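Local coordinates for tRNA-splicing ligase RtcB (Thermus thermophilus, PDB 2EPG), which probably ligates RNA ends carrying a 2',3'-cyclic phosphate or 3'-phosphate to 5'-hydroxyl ends, using GTP and manganese, as other RtcB ligases do, at residues V98-V103 with Y293-M297; V261-L265 with L280-P284; L337-K343 with H355-R361. All coordinates share one frame; numbering follows the deposited sequence.

Interaction 1: residues V98-V103 with Y293-M297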
loop_
_atom_site.group_PDB
_atom_site.type_symbol
_atom_site.label_atom_id
_atom_site.label_comp_id
_atom_site.label_asym_id
_atom_site.label_seq_id
_atom_site.Cartn_x
_atom_site.Cartn_y
_atom_site.Cartn_z
ATOM N N VAL A 98 15.585 -9.968 6.641
ATOM C CA VAL A 98 14.190 -9.595 6.428
ATOM C C VAL A 98 13.666 -9.225 7.811
ATOM O O VAL A 98 13.903 -9.952 8.787
ATOM C CB VAL A 98 13.320 -10.751 5.826
ATOM C CG1 VAL A 98 13.430 -12.023 6.670
ATOM C CG2 VAL A 98 11.835 -10.299 5.775
ATOM N N SER A 99 12.978 -8.091 7.905
ATOM C CA SER A 99 12.454 -7.635 9.188
ATOM C C SER A 99 10.967 -7.321 9.204
ATOM O O SER A 99 10.509 -6.446 8.473
ATOM C CB SER A 99 13.200 -6.398 9.649
ATOM O OG SER A 99 12.559 -5.873 10.789
ATOM N N PRO A 100 10.192 -8.024 10.050
ATOM C CA PRO A 100 8.747 -7.782 10.129
ATOM C C PRO A 100 8.455 -6.307 10.400
ATOM O O PRO A 100 7.470 -5.754 9.912
ATOM C CB PRO A 100 8.308 -8.674 11.290
ATOM C CG PRO A 100 9.283 -9.808 11.236
ATOM C CD PRO A 100 10.596 -9.109 10.963
ATOM N N GLY A 101 9.321 -5.673 11.182
ATOM C CA GLY A 101 9.130 -4.268 11.491
ATOM C C GLY A 101 9.328 -3.403 10.260
ATOM O O GLY A 101 8.901 -2.245 10.232
ATOM N N GLY A 102 9.983 -3.966 9.247
ATOM C CA GLY A 102 10.234 -3.236 8.016
ATOM C C GLY A 102 9.052 -3.285 7.074
ATOM O O GLY A 102 9.027 -2.606 6.055
ATOM N N VAL A 103 8.072 -4.111 7.410
ATOM C CA VAL A 103 6.876 -4.252 6.594
ATOM C C VAL A 103 5.713 -3.581 7.332
ATOM O O VAL A 103 4.878 -2.924 6.725
ATOM C CB VAL A 103 6.537 -5.750 6.365
ATOM C CG1 VAL A 103 5.182 -5.885 5.671
ATOM C CG2 VAL A 103 7.622 -6.418 5.522
ATOM N N TYR A 293 8.898 -16.571 7.604
ATOM C CA TYR A 293 8.181 -15.304 7.704
ATOM C C TYR A 293 7.805 -14.802 6.319
ATOM O O TYR A 293 6.682 -14.322 6.098
ATOM C CB TYR A 293 9.029 -14.230 8.407
ATOM C CG TYR A 293 8.442 -12.829 8.251
ATOM C CD1 TYR A 293 7.216 -12.496 8.838
ATOM C CD2 TYR A 293 9.075 -11.866 7.453
ATOM C CE1 TYR A 293 6.628 -11.256 8.639
ATOM C CE2 TYR A 293 8.488 -10.610 7.239
ATOM C CZ TYR A 293 7.262 -10.310 7.834
ATOM O OH TYR A 293 6.659 -9.077 7.614
ATOM N N LEU A 294 8.741 -14.915 5.385
ATOM C CA LEU A 294 8.490 -14.447 4.027
ATOM C C LEU A 294 7.331 -15.222 3.425
ATOM O O LEU A 294 6.478 -14.640 2.753
ATOM C CB LEU A 294 9.749 -14.584 3.159
ATOM C CG LEU A 294 10.768 -13.445 3.339
ATOM C CD1 LEU A 294 12.094 -13.803 2.673
ATOM C CD2 LEU A 294 10.200 -12.156 2.744
ATOM N N GLN A 295 7.279 -16.530 3.684
ATOM C CA GLN A 295 6.187 -17.341 3.156
ATOM C C GLN A 295 4.858 -17.010 3.805
ATOM O O GLN A 295 3.829 -17.006 3.143
ATOM C CB GLN A 295 6.494 -18.827 3.336
ATOM C CG GLN A 295 7.532 -19.345 2.383
ATOM C CD GLN A 295 8.089 -20.687 2.828
ATOM O OE1 GLN A 295 7.352 -21.549 3.307
ATOM N NE2 GLN A 295 9.386 -20.871 2.660
ATOM N N ALA A 296 4.876 -16.742 5.105
ATOM C CA ALA A 296 3.662 -16.397 5.850
ATOM C C ALA A 296 3.206 -14.962 5.517
ATOM O O ALA A 296 2.011 -14.647 5.478
ATOM C CB ALA A 296 3.931 -16.530 7.359
HETATM N N MSE A 297 4.178 -14.089 5.299
HETATM C CA MSE A 297 3.883 -12.697 4.957
HETATM C C MSE A 297 3.214 -12.671 3.585
HETATM O O MSE A 297 2.253 -11.950 3.369
HETATM C CB MSE A 297 5.181 -11.883 4.942
HETATM C CG MSE A 297 4.990 -10.407 4.713
HETATM SE SE MSE A 297 6.167 -9.849 3.260
HETATM C CE MSE A 297 7.788 -9.644 4.248
HETATM O O HOH W 1 5.109 -7.912 9.291
#

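Interaction 2: residues V261-L265 with L280-P284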
loop_
_atom_site.group_PDB
_atom_site.type_symbol
_atom_site.label_atom_id
_atom_site.label_comp_id
_atom_site.label_asym_id
_atom_site.label_seq_id
_atom_site.Cartn_x
_atom_site.Cartn_y
_atom_site.Cartn_z
ATOM N N VAL A 261 7.971 -11.571 14.881
ATOM C CA VAL A 261 8.855 -10.643 15.567
ATOM C C VAL A 261 9.414 -11.397 16.773
ATOM O O VAL A 261 10.635 -11.457 16.965
ATOM C CB VAL A 261 8.117 -9.384 16.094
ATOM C CG1 VAL A 261 9.010 -8.645 17.083
ATOM C CG2 VAL A 261 7.756 -8.460 14.942
ATOM N N GLU A 262 8.524 -11.982 17.576
ATOM C CA GLU A 262 8.970 -12.706 18.761
ATOM C C GLU A 262 9.783 -13.939 18.415
ATOM O O GLU A 262 10.729 -14.271 19.120
ATOM C CB GLU A 262 7.788 -13.064 19.681
ATOM C CG GLU A 262 6.514 -13.515 19.002
ATOM C CD GLU A 262 5.350 -13.634 19.990
ATOM O OE1 GLU A 262 4.919 -12.593 20.548
ATOM O OE2 GLU A 262 4.867 -14.770 20.213
ATOM N N ARG A 263 9.443 -14.609 17.320
ATOM C CA ARG A 263 10.214 -15.770 16.922
ATOM C C ARG A 263 11.611 -15.297 16.495
ATOM O O ARG A 263 12.605 -15.965 16.776
ATOM C CB ARG A 263 9.523 -16.517 15.776
ATOM C CG ARG A 263 10.291 -17.760 15.337
ATOM C CD ARG A 263 9.565 -18.604 14.295
ATOM N NE ARG A 263 10.424 -19.714 13.876
ATOM C CZ ARG A 263 10.234 -20.465 12.795
ATOM N NH1 ARG A 263 11.087 -21.442 12.521
ATOM N NH2 ARG A 263 9.201 -20.247 11.991
ATOM N N PHE A 264 11.684 -14.140 15.832
ATOM C CA PHE A 264 12.966 -13.569 15.377
ATOM C C PHE A 264 13.816 -13.053 16.532
ATOM O O PHE A 264 15.044 -13.010 16.446
ATOM C CB PHE A 264 12.739 -12.403 14.402
ATOM C CG PHE A 264 12.471 -12.820 12.981
ATOM C CD1 PHE A 264 12.017 -14.106 12.682
ATOM C CD2 PHE A 264 12.620 -11.904 11.942
ATOM C CE1 PHE A 264 11.710 -14.473 11.364
ATOM C CE2 PHE A 264 12.314 -12.262 10.619
ATOM C CZ PHE A 264 11.857 -13.544 10.331
ATOM N N LEU A 265 13.164 -12.630 17.605
ATOM C CA LEU A 265 13.891 -12.127 18.754
ATOM C C LEU A 265 14.563 -13.292 19.477
ATOM O O LEU A 265 15.730 -13.206 19.866
ATOM C CB LEU A 265 12.935 -11.397 19.702
ATOM C CG LEU A 265 12.414 -10.034 19.225
ATOM C CD1 LEU A 265 11.203 -9.622 20.060
ATOM C CD2 LEU A 265 13.532 -8.994 19.320
ATOM N N LEU A 280 13.851 -3.524 15.585
ATOM C CA LEU A 280 14.443 -3.753 14.268
ATOM C C LEU A 280 14.648 -5.261 14.060
ATOM O O LEU A 280 15.307 -5.690 13.101
ATOM C CB LEU A 280 15.789 -3.041 14.200
ATOM C CG LEU A 280 16.098 -2.121 13.026
ATOM C CD1 LEU A 280 14.983 -1.112 12.807
ATOM C CD2 LEU A 280 17.415 -1.420 13.319
ATOM N N ALA A 281 14.089 -6.053 14.972
ATOM C CA ALA A 281 14.196 -7.508 14.939
ATOM C C ALA A 281 14.171 -8.067 13.519
ATOM O O ALA A 281 13.182 -7.907 12.812
ATOM C CB ALA A 281 13.071 -8.114 15.757
ATOM N N ALA A 282 15.256 -8.732 13.115
ATOM C CA ALA A 282 15.363 -9.288 11.762
ATOM C C ALA A 282 16.062 -10.645 11.751
ATOM O O ALA A 282 16.702 -11.019 12.721
ATOM C CB ALA A 282 16.131 -8.316 10.863
ATOM N N ALA A 283 15.955 -11.360 10.634
ATOM C CA ALA A 283 16.585 -12.660 10.483
ATOM C C ALA A 283 17.111 -12.759 9.059
ATOM O O ALA A 283 16.607 -12.094 8.150
ATOM C CB ALA A 283 15.561 -13.794 10.745
ATOM N N PRO A 284 18.147 -13.579 8.846
ATOM C CA PRO A 284 18.682 -13.709 7.496
ATOM C C PRO A 284 17.586 -14.186 6.566
ATOM O O PRO A 284 16.817 -15.093 6.905
ATOM C CB PRO A 284 19.783 -14.756 7.656
ATOM C CG PRO A 284 20.249 -14.539 9.068
ATOM C CD PRO A 284 18.958 -14.345 9.815
#

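Interaction 3: residues L337-K343 with H355-R361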
loop_
_atom_site.group_PDB
_atom_site.type_symbol
_atom_site.label_atom_id
_atom_site.label_comp_id
_atom_site.label_asym_id
_atom_site.label_seq_id
_atom_site.Cartn_x
_atom_site.Cartn_y
_atom_site.Cartn_z
ATOM N N LEU A 337 -2.666 -1.612 -5.246
ATOM C CA LEU A 337 -1.304 -1.808 -4.770
ATOM C C LEU A 337 -1.167 -1.710 -3.257
ATOM O O LEU A 337 -1.974 -1.090 -2.574
ATOM C CB LEU A 337 -0.338 -0.800 -5.424
ATOM C CG LEU A 337 -0.251 0.619 -4.832
ATOM C CD1 LEU A 337 0.795 1.449 -5.597
ATOM C CD2 LEU A 337 -1.623 1.292 -4.903
ATOM N N ALA A 338 -0.118 -2.345 -2.750
ATOM C CA ALA A 338 0.180 -2.380 -1.329
ATOM C C ALA A 338 0.904 -1.132 -0.849
ATOM O O ALA A 338 1.592 -0.477 -1.624
ATOM C CB ALA A 338 1.042 -3.608 -1.027
ATOM N N HIS A 339 0.743 -0.827 0.440
ATOM C CA HIS A 339 1.407 0.303 1.086
ATOM C C HIS A 339 2.384 -0.247 2.137
ATOM O O HIS A 339 3.233 0.483 2.636
ATOM C CB HIS A 339 0.377 1.249 1.736
ATOM C CG HIS A 339 -0.280 2.184 0.763
ATOM N ND1 HIS A 339 -0.653 3.471 1.101
ATOM C CD2 HIS A 339 -0.570 2.045 -0.555
ATOM C CE1 HIS A 339 -1.135 4.084 0.033
ATOM N NE2 HIS A 339 -1.094 3.242 -0.985
ATOM N N ASN A 340 2.239 -1.533 2.483
ATOM C CA ASN A 340 3.139 -2.208 3.435
ATOM C C ASN A 340 3.450 -3.570 2.833
ATOM O O ASN A 340 2.540 -4.380 2.652
ATOM C CB ASN A 340 2.491 -2.452 4.813
ATOM C CG ASN A 340 2.218 -1.175 5.587
ATOM O OD1 ASN A 340 3.048 -0.275 5.641
ATOM N ND2 ASN A 340 1.056 -1.110 6.214
ATOM N N ASN A 341 4.714 -3.832 2.514
ATOM C CA ASN A 341 5.066 -5.121 1.947
ATOM C C ASN A 341 6.554 -5.256 1.660
ATOM O O ASN A 341 7.245 -4.266 1.498
ATOM C CB ASN A 341 4.303 -5.323 0.643
ATOM C CG ASN A 341 3.743 -6.718 0.509
ATOM O OD1 ASN A 341 3.118 -7.056 -0.499
ATOM N ND2 ASN A 341 3.961 -7.540 1.528
ATOM N N ALA A 342 7.047 -6.489 1.617
ATOM C CA ALA A 342 8.441 -6.737 1.263
ATOM C C ALA A 342 8.306 -7.645 0.052
ATOM O O ALA A 342 7.546 -8.614 0.077
ATOM C CB ALA A 342 9.183 -7.446 2.380
ATOM N N LYS A 343 9.027 -7.325 -1.012
ATOM C CA LYS A 343 8.929 -8.101 -2.234
ATOM C C LYS A 343 10.276 -8.277 -2.880
ATOM O O LYS A 343 11.137 -7.393 -2.785
ATOM C CB LYS A 343 8.016 -7.384 -3.225
ATOM C CG LYS A 343 6.689 -6.954 -2.618
ATOM C CD LYS A 343 5.725 -6.549 -3.687
ATOM C CE LYS A 343 5.415 -7.708 -4.612
ATOM N NZ LYS A 343 4.739 -7.146 -5.804
ATOM N N HIS A 355 11.824 -3.820 1.341
ATOM C CA HIS A 355 10.892 -3.589 2.436
ATOM C C HIS A 355 10.291 -2.203 2.203
ATOM O O HIS A 355 11.018 -1.214 1.988
ATOM C CB HIS A 355 11.595 -3.549 3.808
ATOM C CG HIS A 355 12.143 -4.863 4.278
ATOM N ND1 HIS A 355 13.289 -5.427 3.758
ATOM C CD2 HIS A 355 11.725 -5.695 5.265
ATOM C CE1 HIS A 355 13.557 -6.548 4.410
ATOM N NE2 HIS A 355 12.624 -6.732 5.330
ATOM N N ARG A 356 8.971 -2.135 2.257
ATOM C CA ARG A 356 8.272 -0.878 2.072
ATOM C C ARG A 356 7.201 -0.812 3.129
ATOM O O ARG A 356 6.277 -1.617 3.121
ATOM C CB ARG A 356 7.614 -0.795 0.679
ATOM C CG ARG A 356 8.586 -0.764 -0.522
ATOM C CD ARG A 356 7.872 -0.305 -1.815
ATOM N NE ARG A 356 8.758 -0.262 -2.977
ATOM C CZ ARG A 356 9.006 -1.298 -3.780
ATOM N NH1 ARG A 356 9.834 -1.156 -4.805
ATOM N NH2 ARG A 356 8.432 -2.479 -3.565
ATOM N N LYS A 357 7.341 0.127 4.054
ATOM C CA LYS A 357 6.349 0.312 5.104
ATOM C C LYS A 357 5.838 1.717 4.905
ATOM O O LYS A 357 6.592 2.680 5.077
ATOM C CB LYS A 357 6.960 0.206 6.505
ATOM C CG LYS A 357 5.877 0.133 7.592
ATOM C CD LYS A 357 6.303 0.672 8.953
ATOM C CE LYS A 357 7.610 0.105 9.438
ATOM N NZ LYS A 357 7.869 0.423 10.868
ATOM N N GLY A 358 4.567 1.842 4.543
ATOM C CA GLY A 358 4.003 3.161 4.305
ATOM C C GLY A 358 4.659 3.827 3.106
ATOM O O GLY A 358 5.012 5.005 3.140
ATOM N N ALA A 359 4.853 3.050 2.051
ATOM C CA ALA A 359 5.452 3.547 0.821
ATOM C C ALA A 359 4.960 2.574 -0.231
ATOM O O ALA A 359 4.572 1.442 0.089
ATOM C CB ALA A 359 6.974 3.530 0.905
ATOM N N THR A 360 4.963 3.016 -1.477
ATOM C CA THR A 360 4.454 2.207 -2.570
ATOM C C THR A 360 5.475 1.819 -3.596
ATOM O O THR A 360 6.499 2.477 -3.741
ATOM C CB THR A 360 3.352 2.967 -3.350
ATOM O OG1 THR A 360 3.859 4.251 -3.752
ATOM C CG2 THR A 360 2.108 3.156 -2.495
ATOM N N ARG A 361 5.182 0.734 -4.306
ATOM C CA ARG A 361 6.021 0.303 -5.403
ATOM C C ARG A 361 5.530 1.293 -6.447
ATOM O O ARG A 361 4.344 1.619 -6.479
ATOM C CB ARG A 361 5.689 -1.121 -5.861
ATOM C CG ARG A 361 6.693 -1.669 -6.858
ATOM C CD ARG A 361 6.222 -2.972 -7.504
ATOM N NE ARG A 361 5.120 -2.752 -8.433
ATOM C CZ ARG A 361 4.611 -3.699 -9.218
ATOM N NH1 ARG A 361 3.608 -3.423 -10.043
ATOM N NH2 ARG A 361 5.099 -4.928 -9.173
HETATM O O HOH W 2 3.076 -1.245 -3.451
HETATM O O HOH W 3 4.230 -1.440 -0.790
HETATM O O HOH W 4 6.645 -3.343 -1.201
HETATM O O HOH W 5 7.000 -6.015 -6.899
#

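Interaction 1: residues V98-V103 with Y293-M297
Pro-100 lies over one face of the Tyr-293 ring. Pro-100 CG stands 3.9 Å from the centroid of the Tyr-293 ring, only 8° off the ring normal, which makes a CH-pi contact. Met-297, a selenomethionine in this crystal, sets its own CB over the opposite face, offset toward the rim. Val-98 closes in at the edge instead: its CG2 lies in the ring plane, 3.6 Å from Tyr-293 CD2. The same methyl also meets Leu-294 CD2. Tyr-293 can fill this place because its CG is anti to the backbone N (chi1 167°), which swings the ring off helix 288-321 and in among the loop residues.

Packing is tightest past the end of the ring. Val-103 CG2 meets the terminal methyl CE of Met-297 tip to tip at 3.5 Å, closer than usual for two carbons. Val-103 CG2 also lies 3.5 Å from Tyr-293 OH. The looser part of the contact is at the hydroxyl, where a water bridges Tyr-293 OH and Pro-100 O. This water is 2.6 Å from Tyr-293 OH and donates a longer bond of 3.3 Å to Pro-100 O. It links the ring to the loop, as the two segments share no direct hydrogen bond. All the touching residues are buried, so this water sits inside the contact and not at an open surface.

The loop is wound into two overlapping beta turns, closed by Gly-102 N to Ser-99 O and Val-103 N to Pro-100 O. Such a loop docked on a helix carries the chain from strand 97-98 toward Asp-106, predicted to bind manganese in the RtcB active site.

Interaction 2: residues V261-L265 with L280-P284
Leu-265 N is held by two carbonyls of its own helix, Val-261 O at 2.9 Å and, weakly, Glu-262 O at 3.3 Å. The first bond joins two residues whose side chains both meet Ala-281. Leu-265 CD2 lies 3.7 Å from Ala-281 CB. Val-261 CG1 touches the same methyl, Ala-281 CB, more loosely, at 4.3 Å. Ala-281 is thus received by two branched side chains one helical turn apart.

Phe-264 carries the larger share of the contact. Its CG is anti to the carbonyl carbon (chi1 -82°), and this carries the ring off the helix and against the extended chain. Ala-283 CB sits over the centre of one face of the Phe-264 ring, 3.6 Å from its centroid and 10° off the normal. The methyl is therefore in reach of all six ring carbons, a clear CH-pi contact. Ala-281 O comes at the ring edge, near its plane. Phe-264 CD2 is 3.7 Å from Ala-282 C, which approaches obliquely.

This joins the last turn of helix 250-265 to the short two-stranded antiparallel sheet formed by strands 97-98 and 283-284. It lies away from the predicted metal and GMP sites of this RtcB family protein. The extended backbone alternates the methyls: those of Ala-281 and Ala-283 start toward the helix, while that of Ala-282 starts away from it and meets Val-97.

Phe-264 also touches Pro-100, Val-98 and Glu-289, so its side chain is met by the 98-103 loop, strand 97-98 and helix 288-321. On the helix, Arg-263 turns elsewhere and forms a salt bridge with Asp-292 of helix 288-321.

Interaction 3: residues L337-K343 with H355-R361
Asn-340 has its CG anti to the carbonyl carbon (chi1 -68°), and chi2 of -44° then turns OD1 to Gly-358. Gly-358 N donates to Asn-340 OD1 at 2.8 Å, from a position tilted out of the amide carbonyl plane and with a bend at the hydrogen (137°). Gly-358 N also makes a weak second bond to His-339 O at 2.7 Å. His-339 O in turn accepts a straighter bond from Ala-359 N at 3.1 Å. The turn at 358-359 is thus gripped by a side chain and a main-chain carbonyl. With an alanine in place of Asn-340, Gly-358 N would probably keep just the weak bond to His-339 O of these two, leaving the turn less firmly fixed against two residues of the predicted GMP site.

Beyond the turn the strands pair in antiparallel fashion. Asn-341 and Arg-356 form a hydrogen-bonded pair, with Asn-341 N to Arg-356 O at 2.8 Å and Arg-356 N to Asn-341 O at 2.8 Å. Asn-340 with Lys-357 and Ala-342 with His-355 are the non-hydrogen-bonded pairs beside it. Ala-342 CB lies over one face of the His-355 ring.

Thr-360 packs alongside His-339, its CG2 3.5 Å from His-339 CD2. His-339 is predicted to bind manganese and GMP, and its ND1 is hydrogen-bonded to ND1 of His-410, the predicted guanylylated residue. Lys-343 NZ and Arg-361 NH2 come within 4.0 Å; a water accepts from both, and Lys-343 NZ also bonds Ser-183 OG and forms a salt bridge with Glu-182.

The hairpin 332-347/350-357 is flanked by strand 110-119 beside 332-347 and strand 86-90 beside 350-357. Met-297 of helix 288-321 rests on Asn-341 and Ala-342, while strand 360-361 pairs with 407-408.

Loop 98-103 ties the three contacts together. The centres of interactions 1 and 2 are about 9 Å apart. Val-98 N lies 2.8 Å from Ala-283 O, and Ser-99 OG lies 2.9 Å from Ala-281 O; both are probable hydrogen bonds. Interaction 3 has its centre about 11 Å from that of interaction 1. There Ser-99 N is 2.9 Å from His-355 NE2, probably another hydrogen bond. Interactions 2 and 3 do not touch, and their nearest atoms are about 7 Å apart. Interaction 3 holds the predicted active-site residues His-339 and Asn-340. Interaction 1 borders them, as the side chain of Val-103 is about 4 Å from that of Asn-340. Interaction 2 backs this loop farther from the site.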